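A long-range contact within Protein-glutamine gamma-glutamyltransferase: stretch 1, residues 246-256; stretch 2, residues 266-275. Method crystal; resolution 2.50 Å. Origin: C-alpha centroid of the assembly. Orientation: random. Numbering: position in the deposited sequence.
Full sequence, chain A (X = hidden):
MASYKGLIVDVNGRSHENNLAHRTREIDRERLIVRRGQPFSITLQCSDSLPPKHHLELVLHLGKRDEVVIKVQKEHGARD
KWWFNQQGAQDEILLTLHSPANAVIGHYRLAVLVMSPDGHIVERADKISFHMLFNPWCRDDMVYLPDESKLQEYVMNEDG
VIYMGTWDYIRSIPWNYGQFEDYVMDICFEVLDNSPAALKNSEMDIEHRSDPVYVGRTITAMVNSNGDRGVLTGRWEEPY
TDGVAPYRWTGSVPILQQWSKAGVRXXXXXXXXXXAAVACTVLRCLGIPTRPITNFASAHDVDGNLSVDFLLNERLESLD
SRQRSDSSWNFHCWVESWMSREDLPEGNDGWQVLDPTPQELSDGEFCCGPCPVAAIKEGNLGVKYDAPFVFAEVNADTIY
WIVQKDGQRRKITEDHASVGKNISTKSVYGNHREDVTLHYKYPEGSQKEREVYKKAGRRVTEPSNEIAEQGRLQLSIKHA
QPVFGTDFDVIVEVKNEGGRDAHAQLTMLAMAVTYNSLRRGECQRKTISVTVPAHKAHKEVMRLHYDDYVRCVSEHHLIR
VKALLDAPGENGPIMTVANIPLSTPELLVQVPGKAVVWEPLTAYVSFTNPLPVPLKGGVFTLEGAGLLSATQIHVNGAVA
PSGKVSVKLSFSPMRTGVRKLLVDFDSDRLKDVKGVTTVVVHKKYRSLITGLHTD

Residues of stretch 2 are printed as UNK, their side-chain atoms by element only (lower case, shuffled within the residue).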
# COMPACT_ATOMS: atom_id res chain seq x y z
N PRO A 246 11.60 -7.28 -4.07
CA PRO A 246 10.54 -6.51 -3.42
C PRO A 246 10.83 -6.07 -1.98
O PRO A 246 10.47 -4.96 -1.58
CB PRO A 246 9.34 -7.44 -3.50
CG PRO A 246 9.57 -8.20 -4.73
CD PRO A 246 11.05 -8.48 -4.72
N TYR A 247 11.47 -6.92 -1.20
CA TYR A 247 11.74 -6.60 0.20
C TYR A 247 12.81 -5.50 0.39
O TYR A 247 13.09 -5.09 1.52
CB TYR A 247 12.13 -7.88 0.94
CG TYR A 247 13.53 -8.29 0.65
CD1 TYR A 247 13.82 -9.15 -0.40
CD2 TYR A 247 14.59 -7.76 1.38
CE1 TYR A 247 15.14 -9.46 -0.74
CE2 TYR A 247 15.91 -8.06 1.06
CZ TYR A 247 16.18 -8.91 -0.01
OH TYR A 247 17.49 -9.21 -0.35
N ARG A 248 13.37 -5.03 -0.72
CA ARG A 248 14.41 -4.01 -0.70
C ARG A 248 13.88 -2.58 -0.60
O ARG A 248 14.49 -1.74 0.03
CB ARG A 248 15.26 -4.09 -1.99
CG ARG A 248 16.35 -5.15 -2.03
CD ARG A 248 17.63 -4.67 -1.40
NE ARG A 248 18.73 -4.56 -2.35
CZ ARG A 248 19.69 -3.64 -2.25
NH1 ARG A 248 20.65 -3.60 -3.16
NH2 ARG A 248 19.68 -2.74 -1.25
N TRP A 249 12.78 -2.29 -1.25
CA TRP A 249 12.29 -0.94 -1.26
C TRP A 249 11.82 -0.36 0.05
O TRP A 249 11.11 -1.02 0.82
CB TRP A 249 11.16 -0.79 -2.28
CG TRP A 249 11.35 -1.49 -3.60
CD1 TRP A 249 10.71 -2.62 -4.00
CD2 TRP A 249 12.04 -1.00 -4.77
NE1 TRP A 249 10.93 -2.86 -5.32
CE2 TRP A 249 11.75 -1.89 -5.83
CE3 TRP A 249 12.87 0.10 -5.03
CZ2 TRP A 249 12.25 -1.72 -7.15
CZ3 TRP A 249 13.37 0.28 -6.34
CH2 TRP A 249 13.05 -0.64 -7.38
N THR A 250 12.20 0.89 0.30
CA THR A 250 11.78 1.60 1.51
C THR A 250 10.84 2.75 1.15
O THR A 250 10.44 3.52 2.02
CB THR A 250 12.98 2.15 2.26
OG1 THR A 250 13.98 2.61 1.34
CG2 THR A 250 13.55 1.07 3.13
N GLY A 251 10.49 2.86 -0.13
CA GLY A 251 9.61 3.92 -0.60
C GLY A 251 9.11 3.82 -2.04
O GLY A 251 9.66 3.08 -2.85
N SER A 252 8.10 4.62 -2.37
CA SER A 252 7.51 4.57 -3.70
C SER A 252 8.11 5.42 -4.78
O SER A 252 7.99 5.10 -5.95
CB SER A 252 6.02 4.90 -3.61
OG SER A 252 5.43 4.20 -2.51
N VAL A 253 8.77 6.51 -4.42
CA VAL A 253 9.36 7.39 -5.44
C VAL A 253 10.42 6.75 -6.38
O VAL A 253 10.48 7.08 -7.56
CB VAL A 253 9.97 8.65 -4.77
CG1 VAL A 253 10.60 9.53 -5.82
CG2 VAL A 253 8.91 9.41 -4.02
N PRO A 254 11.30 5.89 -5.86
CA PRO A 254 12.30 5.28 -6.76
C PRO A 254 11.71 4.36 -7.82
O PRO A 254 12.24 4.24 -8.92
CB PRO A 254 13.25 4.56 -5.81
CG PRO A 254 13.03 5.20 -4.47
CD PRO A 254 11.54 5.48 -4.47
N ILE A 255 10.62 3.70 -7.48
CA ILE A 255 9.93 2.83 -8.42
C ILE A 255 9.28 3.69 -9.51
O ILE A 255 9.38 3.38 -10.70
CB ILE A 255 8.81 2.06 -7.71
CG1 ILE A 255 9.42 1.04 -6.77
CG2 ILE A 255 7.91 1.45 -8.71
CD1 ILE A 255 8.45 0.58 -5.72
N LEU A 256 8.60 4.77 -9.10
CA LEU A 256 7.95 5.67 -10.05
C LEU A 256 8.95 6.41 -10.95
O LEU A 256 8.75 6.49 -12.16
CB LEU A 256 7.05 6.68 -9.31
CG LEU A 256 5.85 6.13 -8.51
CD1 LEU A 256 5.16 7.26 -7.73
CD2 LEU A 256 4.84 5.51 -9.46
N UNK A 266 7.42 -1.54 -16.81
CA UNK A 266 7.22 -2.22 -15.53
C UNK A 266 8.53 -2.38 -14.78
O UNK A 266 9.54 -2.76 -15.36
c UNK A 266 6.62 -3.57 -15.93
c UNK A 266 6.58 -2.16 -17.86
c UNK A 266 5.77 -3.22 -17.07
N UNK A 267 8.52 -2.06 -13.49
CA UNK A 267 9.72 -2.14 -12.67
C UNK A 267 9.84 -3.50 -12.03
O UNK A 267 8.85 -4.02 -11.53
c UNK A 267 9.55 0.29 -12.24
c UNK A 267 9.67 -1.07 -11.59
c UNK A 267 10.87 -1.16 -10.68
N UNK A 268 11.04 -4.09 -12.06
CA UNK A 268 11.25 -5.40 -11.42
C UNK A 268 11.88 -5.27 -10.03
O UNK A 268 13.00 -4.77 -9.92
c UNK A 268 12.37 -7.74 -15.74
n UNK A 268 12.64 -6.37 -16.24
c UNK A 268 11.65 -6.58 -13.65
c UNK A 268 12.18 -6.24 -12.28
c UNK A 268 12.46 -7.72 -14.26
N UNK A 269 11.22 -5.73 -8.97
CA UNK A 269 9.93 -6.43 -9.01
C UNK A 269 9.10 -5.93 -7.83
O UNK A 269 9.56 -5.15 -7.04
o UNK A 269 13.60 -10.66 -12.56
c UNK A 269 10.51 -9.09 -11.10
c UNK A 269 11.35 -9.77 -12.02
c UNK A 269 13.16 -9.62 -10.46
c UNK A 269 11.01 -8.68 -9.85
c UNK A 269 12.33 -8.96 -9.55
c UNK A 269 12.69 -10.03 -11.69
c UNK A 269 10.13 -7.96 -8.81
N UNK A 270 7.90 -6.43 -7.68
CA UNK A 270 7.12 -6.02 -6.54
C UNK A 270 6.32 -7.18 -5.98
O UNK A 270 6.18 -8.24 -6.61
N UNK A 271 5.83 -7.00 -4.76
CA UNK A 271 4.97 -7.97 -4.09
C UNK A 271 3.78 -7.19 -3.50
O UNK A 271 3.83 -5.96 -3.47
n UNK A 271 8.22 -11.43 -3.70
o UNK A 271 7.81 -10.30 -1.78
c UNK A 271 5.76 -8.74 -3.04
c UNK A 271 6.27 -10.03 -3.63
c UNK A 271 7.50 -10.60 -2.95
N UNK A 272 2.73 -7.86 -3.01
CA UNK A 272 1.55 -7.16 -2.54
C UNK A 272 1.69 -5.87 -1.73
O UNK A 272 1.06 -4.88 -2.11
c UNK A 272 0.56 -8.11 -1.86
s UNK A 272 0.93 -8.57 -0.23
N UNK A 273 2.49 -5.81 -0.68
CA UNK A 273 2.61 -4.53 0.07
C UNK A 273 3.34 -3.41 -0.71
O UNK A 273 3.15 -2.23 -0.41
c UNK A 273 6.73 -5.83 0.84
c UNK A 273 7.23 -8.10 0.40
c UNK A 273 5.88 -8.43 0.59
c UNK A 273 5.65 -3.94 1.33
c UNK A 273 3.26 -4.73 1.45
c UNK A 273 4.70 -4.91 1.33
c UNK A 273 5.37 -6.14 1.03
n UNK A 273 6.87 -4.48 1.03
c UNK A 273 4.95 -7.47 0.90
c UNK A 273 7.68 -6.81 0.52
N UNK A 274 4.18 -3.75 -1.69
CA UNK A 274 4.86 -2.72 -2.51
C UNK A 274 3.90 -2.09 -3.55
O UNK A 274 4.07 -0.92 -3.94
c UNK A 274 7.04 -3.87 -2.38
c UNK A 274 6.69 -2.25 -4.10
c UNK A 274 6.04 -3.32 -3.29
N UNK A 275 2.89 -2.86 -3.98
CA UNK A 275 1.86 -2.42 -4.94
C UNK A 275 0.94 -1.47 -4.18
O UNK A 275 0.53 -0.45 -4.70
c UNK A 275 1.60 -4.63 -6.19
c UNK A 275 1.74 -6.99 -6.78
c UNK A 275 0.94 -3.56 -5.39
c UNK A 275 2.78 -4.38 -6.88
c UNK A 275 2.93 -6.74 -7.45
c UNK A 275 1.08 -5.93 -6.16
c UNK A 275 3.46 -5.42 -7.50
O HOH W 1 9.56 -3.63 0.39
O HOH W 2 10.61 -10.09 -1.57

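Position 266 carries three carbons that close a ring onto its own backbone N, and none comes near stretch 1; this is Pro 266. At position 267 one carbon bears two more, a beta-branched apolar side chain directed toward stretch 1. One branch tip lies 3.8 Å from CZ2 of Trp 249, the other 3.5 Å from O of Ile 255. With three carbons and no hetero atom, the residue is Val 267. Position 268 has four carbons in a row ending in nitrogen; its CA-to-CB bond points away from stretch 1, and the residue is exposed: Lys 268.

Position 269, preceded by a cis peptide bond, has one carbon followed by a six-carbon ring bearing one oxygen. The ring leads away, while CB lies 4.1 Å from Pro 246 CG. The residue is Tyr 269. Position 270 has no side-chain atoms, so it is Gly 270; its backbone C lies 3.6 Å from Pro 246 CG. An ideal CB here would come within 2.9 Å of an aromatic carbon at position 275, so the site has no room for one.

Position 271 has three carbons, the third carrying one oxygen and one nitrogen, and that third carbon lies 3.6 Å from Pro 246 CG. The terminal amide and chain length give Gln 271, the N-cap residue, whose O accepts from N of position 274 at 2.9 Å. One carbon and one sulfur at position 272, out of reach of stretch 1, identify Cys 272. Position 273 bears one carbon, then fused five- and six-membered rings holding eight carbons and one nitrogen. This is Trp 273, whose CZ2 lies 4.1 Å from Tyr 247 CA, which sits at the ring edge. Position 274 again has one carbon carrying two, directed toward stretch 1, with one of the two terminal carbons 3.7 Å from Ile 255 CD1: Val 274. Position 275, one carbon and a plain six-carbon ring, starts away from stretch 1 and makes no contact: Phe 275.

The contact is mainly apolar, burying 473 Å² in total. Pro 246 packs over Gly 270 and Gln 271, while Trp 249 and Ile 255 both meet Val 267 and Val 274. A single direct hydrogen bond crosses it: Trp 249 NE1 donates to Tyr 269 O at 3.2 Å, nearly straight at 173° and close to the indole plane. Water 1 accepts from Trp 273 NE1 and donates to O of Pro 246 and of Trp 249, tying the helix to the loop.

Stretch 2 (266-275) PVKYGQCWVF
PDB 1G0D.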